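4-alpha-glucanotransferase (Streptococcus agalactiae, PDB 6M6T) is an amylomaltase, also called disproportionating enzyme, a 4-alpha-glucanotransferase family protein whose core is a TIM-type barrel of parallel strands ringed by helices. Local coordinates at residues S225-V228 with W229-E233; A414-E417 with N418-R422. All coordinates share one frame; numbering follows the deposited sequence.

Contact 1 of 2, residues S225-V228 with W229-E233; sequences SVEV and WTMPE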
loop_
_atom_site.group_PDB
_atom_site.type_symbol
_atom_site.label_atom_id
_atom_site.label_comp_id
_atom_site.label_asym_id
_atom_site.label_seq_id
_atom_site.Cartn_x
_atom_site.Cartn_y
_atom_site.Cartn_z
ATOM N N SER A 225 -2.447 17.141 1.271
ATOM C CA SER A 225 -3.556 16.210 1.449
ATOM C C SER A 225 -4.875 16.949 1.623
ATOM O O SER A 225 -4.911 18.034 2.208
ATOM C CB SER A 225 -3.298 15.316 2.673
ATOM O OG SER A 225 -4.506 14.942 3.314
ATOM N N VAL A 226 -5.957 16.340 1.127
ATOM C CA VAL A 226 -7.293 16.872 1.349
ATOM C C VAL A 226 -7.671 16.812 2.821
ATOM O O VAL A 226 -8.592 17.513 3.253
ATOM C CB VAL A 226 -8.313 16.117 0.473
ATOM C CG1 VAL A 226 -8.497 14.688 0.944
ATOM C CG2 VAL A 226 -9.642 16.833 0.468
ATOM N N GLU A 227 -6.967 16.007 3.617
ATOM C CA GLU A 227 -7.292 15.906 5.039
ATOM C C GLU A 227 -6.648 17.037 5.839
ATOM O O GLU A 227 -7.285 17.621 6.726
ATOM C CB GLU A 227 -6.861 14.536 5.583
ATOM C CG GLU A 227 -7.914 13.435 5.412
ATOM C CD GLU A 227 -7.835 12.736 4.057
ATOM O OE1 GLU A 227 -6.743 12.738 3.439
ATOM O OE2 GLU A 227 -8.866 12.176 3.614
ATOM N N VAL A 228 -5.384 17.347 5.545
ATOM C CA VAL A 228 -4.724 18.524 6.103
ATOM C C VAL A 228 -5.463 19.791 5.717
ATOM O O VAL A 228 -5.427 20.791 6.444
ATOM C CB VAL A 228 -3.259 18.549 5.627
ATOM C CG1 VAL A 228 -2.577 19.845 6.029
ATOM C CG2 VAL A 228 -2.509 17.345 6.184
ATOM N N TRP A 229 -6.153 19.764 4.572
ATOM C CA TRP A 229 -6.936 20.896 4.101
ATOM C C TRP A 229 -8.286 21.016 4.822
ATOM O O TRP A 229 -8.566 22.034 5.468
ATOM C CB TRP A 229 -7.134 20.765 2.596
ATOM C CG TRP A 229 -7.576 22.011 1.950
ATOM C CD1 TRP A 229 -7.102 23.266 2.187
ATOM C CD2 TRP A 229 -8.593 22.142 0.954
ATOM N NE1 TRP A 229 -7.764 24.169 1.407
ATOM C CE2 TRP A 229 -8.685 23.508 0.637
ATOM C CE3 TRP A 229 -9.444 21.239 0.308
ATOM C CZ2 TRP A 229 -9.585 23.994 -0.312
ATOM C CZ3 TRP A 229 -10.345 21.726 -0.621
ATOM C CH2 TRP A 229 -10.405 23.090 -0.924
ATOM N N THR A 230 -9.143 19.988 4.717
ATOM C CA THR A 230 -10.499 20.081 5.252
ATOM C C THR A 230 -10.589 19.793 6.745
ATOM O O THR A 230 -11.581 20.177 7.380
ATOM C CB THR A 230 -11.430 19.107 4.539
ATOM O OG1 THR A 230 -11.165 17.787 5.014
ATOM C CG2 THR A 230 -11.217 19.141 3.045
ATOM N N MET A 231 -9.607 19.102 7.317
ATOM C CA MET A 231 -9.666 18.677 8.716
ATOM C C MET A 231 -8.316 18.912 9.388
ATOM O O MET A 231 -7.674 17.973 9.872
ATOM C CB MET A 231 -10.069 17.207 8.805
ATOM C CG MET A 231 -11.487 16.876 8.362
ATOM S SD MET A 231 -11.771 15.085 8.478
ATOM C CE MET A 231 -10.940 14.502 6.996
ATOM N N PRO A 232 -7.862 20.170 9.457
ATOM C CA PRO A 232 -6.517 20.434 10.007
ATOM C C PRO A 232 -6.379 20.104 11.480
ATOM O O PRO A 232 -5.247 19.927 11.956
ATOM C CB PRO A 232 -6.332 21.936 9.765
ATOM C CG PRO A 232 -7.731 22.480 9.783
ATOM C CD PRO A 232 -8.585 21.416 9.146
ATOM N N GLU A 233 -7.497 20.020 12.213
ATOM C CA GLU A 233 -7.522 19.806 13.654
ATOM C C GLU A 233 -7.104 18.393 14.051
ATOM O O GLU A 233 -7.087 18.086 15.248
ATOM C CB GLU A 233 -8.922 20.119 14.185
ATOM C CG GLU A 233 -10.019 19.217 13.622
ATOM C CD GLU A 233 -10.652 19.733 12.318
ATOM O OE1 GLU A 233 -11.737 19.227 11.938
ATOM O OE2 GLU A 233 -10.078 20.636 11.671
#

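Contact 2 of 2, residues A414-E417 with N418-R422; sequences AYAE and NYMRR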
loop_
_atom_site.group_PDB
_atom_site.type_symbol
_atom_site.label_atom_id
_atom_site.label_comp_id
_atom_site.label_asym_id
_atom_site.label_seq_id
_atom_site.Cartn_x
_atom_site.Cartn_y
_atom_site.Cartn_z
ATOM N N ALA A 414 26.800 -19.831 5.616
ATOM C CA ALA A 414 26.964 -21.232 5.987
ATOM C C ALA A 414 25.876 -21.657 6.960
ATOM O O ALA A 414 25.210 -22.686 6.773
ATOM C CB ALA A 414 28.350 -21.450 6.596
ATOM N N TYR A 415 25.664 -20.849 7.993
ATOM C CA TYR A 415 24.668 -21.167 8.999
ATOM C C TYR A 415 23.270 -21.245 8.398
ATOM O O TYR A 415 22.497 -22.148 8.736
ATOM C CB TYR A 415 24.748 -20.120 10.096
ATOM C CG TYR A 415 23.580 -20.077 11.014
ATOM C CD1 TYR A 415 23.574 -20.831 12.169
ATOM C CD2 TYR A 415 22.493 -19.261 10.750
ATOM C CE1 TYR A 415 22.508 -20.797 13.037
ATOM C CE2 TYR A 415 21.417 -19.213 11.623
ATOM C CZ TYR A 415 21.437 -19.989 12.765
ATOM O OH TYR A 415 20.387 -19.969 13.641
ATOM N N ALA A 416 22.928 -20.314 7.498
ATOM C CA ALA A 416 21.595 -20.312 6.894
ATOM C C ALA A 416 21.399 -21.515 5.982
ATOM O O ALA A 416 20.298 -22.071 5.903
ATOM C CB ALA A 416 21.359 -19.015 6.118
ATOM N N GLU A 417 22.455 -21.933 5.287
ATOM C CA GLU A 417 22.338 -23.127 4.455
ATOM C C GLU A 417 22.192 -24.378 5.317
ATOM O O GLU A 417 21.550 -25.350 4.899
ATOM C CB GLU A 417 23.541 -23.236 3.508
ATOM C CG GLU A 417 23.591 -22.145 2.422
ATOM C CD GLU A 417 24.741 -22.320 1.420
ATOM O OE1 GLU A 417 25.883 -22.610 1.851
ATOM O OE2 GLU A 417 24.500 -22.150 0.198
ATOM N N ASN A 418 22.787 -24.370 6.508
ATOM C CA ASN A 418 22.581 -25.438 7.474
ATOM C C ASN A 418 21.130 -25.511 7.954
ATOM O O ASN A 418 20.389 -26.443 7.615
ATOM C CB ASN A 418 23.516 -25.223 8.661
ATOM C CG ASN A 418 24.296 -26.466 9.013
ATOM O OD1 ASN A 418 23.864 -27.582 8.709
ATOM N ND2 ASN A 418 25.452 -26.289 9.663
ATOM N N TYR A 419 20.715 -24.486 8.694
ATOM C CA TYR A 419 19.403 -24.374 9.321
ATOM C C TYR A 419 18.247 -24.776 8.426
ATOM O O TYR A 419 17.279 -25.377 8.890
ATOM C CB TYR A 419 19.185 -22.935 9.764
ATOM C CG TYR A 419 18.018 -22.726 10.688
ATOM C CD1 TYR A 419 16.712 -22.704 10.211
ATOM C CD2 TYR A 419 18.223 -22.510 12.051
ATOM C CE1 TYR A 419 15.636 -22.492 11.081
ATOM C CE2 TYR A 419 17.163 -22.297 12.914
ATOM C CZ TYR A 419 15.877 -22.287 12.427
ATOM O OH TYR A 419 14.835 -22.073 13.297
ATOM N N MET A 420 18.315 -24.407 7.153
ATOM C CA MET A 420 17.208 -24.599 6.232
ATOM C C MET A 420 17.390 -25.808 5.334
ATOM O O MET A 420 16.488 -26.106 4.540
ATOM C CB MET A 420 17.011 -23.344 5.379
ATOM C CG MET A 420 16.544 -22.144 6.185
ATOM S SD MET A 420 16.237 -20.665 5.218
ATOM C CE MET A 420 17.749 -19.781 5.572
ATOM N N ARG A 421 18.526 -26.505 5.438
ATOM C CA ARG A 421 18.753 -27.763 4.721
ATOM C C ARG A 421 18.734 -27.567 3.203
ATOM O O ARG A 421 17.990 -28.225 2.474
ATOM C CB ARG A 421 17.727 -28.826 5.143
ATOM C CG ARG A 421 17.679 -29.089 6.645
ATOM C CD ARG A 421 19.089 -29.272 7.174
ATOM N NE ARG A 421 19.784 -30.390 6.533
ATOM C CZ ARG A 421 21.107 -30.471 6.381
ATOM N NH1 ARG A 421 21.898 -29.491 6.815
ATOM N NH2 ARG A 421 21.645 -31.541 5.799
ATOM N N ARG A 422 19.584 -26.658 2.724
ATOM C CA ARG A 422 19.647 -26.418 1.288
ATOM C C ARG A 422 20.288 -27.616 0.597
ATOM O O ARG A 422 21.430 -27.986 0.896
ATOM C CB ARG A 422 20.416 -25.135 0.962
ATOM C CG ARG A 422 20.594 -24.891 -0.563
ATOM C CD ARG A 422 21.539 -23.723 -0.867
ATOM N NE ARG A 422 21.681 -23.438 -2.299
ATOM C CZ ARG A 422 22.074 -22.264 -2.802
ATOM N NH1 ARG A 422 22.365 -21.237 -2.001
ATOM N NH2 ARG A 422 22.184 -22.112 -4.117
#

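Contact 1 of 2, residues S225-V228 with W229-E233
Thr230 closes back on Val226 in the short helix 226-230, little more than one turn, which follows barrel strand 212-217 and starts from an N-cap. From CB the threonine branches two ways. OG1, lying between the backbone N and the carbonyl carbon (chi1 75°), donates to Val226 O at 3.1 Å; CG2, anti to the carbonyl carbon, rests 3.8 Å from Val226 CG2. Thr230 N gives a nearly straight bond to the same Val226 O, at 2.9 Å and 170°, approaching from the face of the carbonyl plane opposite to OG1. Two donors thus grip one carbonyl oxygen, a place that suits threonine: its hydroxyl turns back to the carbonyl while its methyl adds apolar contact. At the start of the helix, Ser225 OG, short enough to fold over the first turn, accepts from Glu227 N at 2.7 Å and weakly from Val228 N. Trp229 swings its indole away toward helix 140-152; NE1 hydrogen-bonds Ile166 O in helix 164-167, while the ring meets Trp161 edge-to-face and Arg169 makes a cation-pi contact; a large flat side chain can serve all three. Val226 CG2 stands at the indole edge, near its plane. Met231 leaves helical geometry, yet its N still bonds to Glu227 O, and Pro232, with no N-H to offer, suits the exit. The flexible methionine lies alongside Glu227, both near Trp278 of helix 277-289, and its chain bends at the thioether (chi3 -78°), bringing Met231 CE to 3.6 Å from Glu227 CG.

Contact 2 of 2, residues A414-E417 with N418-R422
Tyr415 and Tyr419, one turn apart, project side by side from helix 410-419, which ends in a Schellman motif. In both, CG is anti to the backbone N (chi1 164° and -167°), which sends the two rings the same way; they meet obliquely, Tyr415 OH lying 3.7 Å from Tyr419 CD2. Long aromatic side chains suit this flank because they reach the neighbouring loop at Ile381, and Tyr419 OH goes on to hydrogen-bond His383 ND1.

Another pair, Ala416 and Met420, is apolar. Ala416, with only a methyl group, lets the end of Met420 come close: the methionine chain bends at the thioether and brings CE to 3.7 Å from Ala416 CB. Met420 also packs on Val432 and Thr435 of helix 428-438.

At the C-terminal end of the helix, Arg421 takes a positive phi (63°), turning the chain out of the helix. Its N bonds to Asn418 O at 2.9 Å, and Arg422 N reaches back to Glu417 O at 3.2 Å, in the carbonyl plane. The turn lays Arg422 alongside Glu417. The arginine is extended from CG to NE; its side chain also touches Ile428 and Thr431 of helix 428-438, while its charged end meets the carboxylate. In this salt bridge the carboxylate and guanidinium planes stand almost perpendicular, and Glu417 OE2 lies 3.2 Å from Arg422 NH1.

How the contacts relate
Contact 1 comes first along the chain and closes well before contact 2 opens. Their centres are 51 Å apart, on opposite sides of the chain's centre, and their nearest atoms are about 41 Å apart, so they do not touch. They share no helix: contact 1 belongs to helix 226-230, after barrel strand 212-217, and contact 2 to helix 410-419, between barrel strands 389-392 and 443-447. Both therefore sit in connections between strands of the same parallel barrel sheet. Contact 1, largely buried, spans a whole short helix; contact 2, partly exposed and farther out, the C-terminal end of a longer one. The side chain of Ser225 is about 12 Å from a bound AC1, that of Tyr415 about 14 Å from a bound GLC.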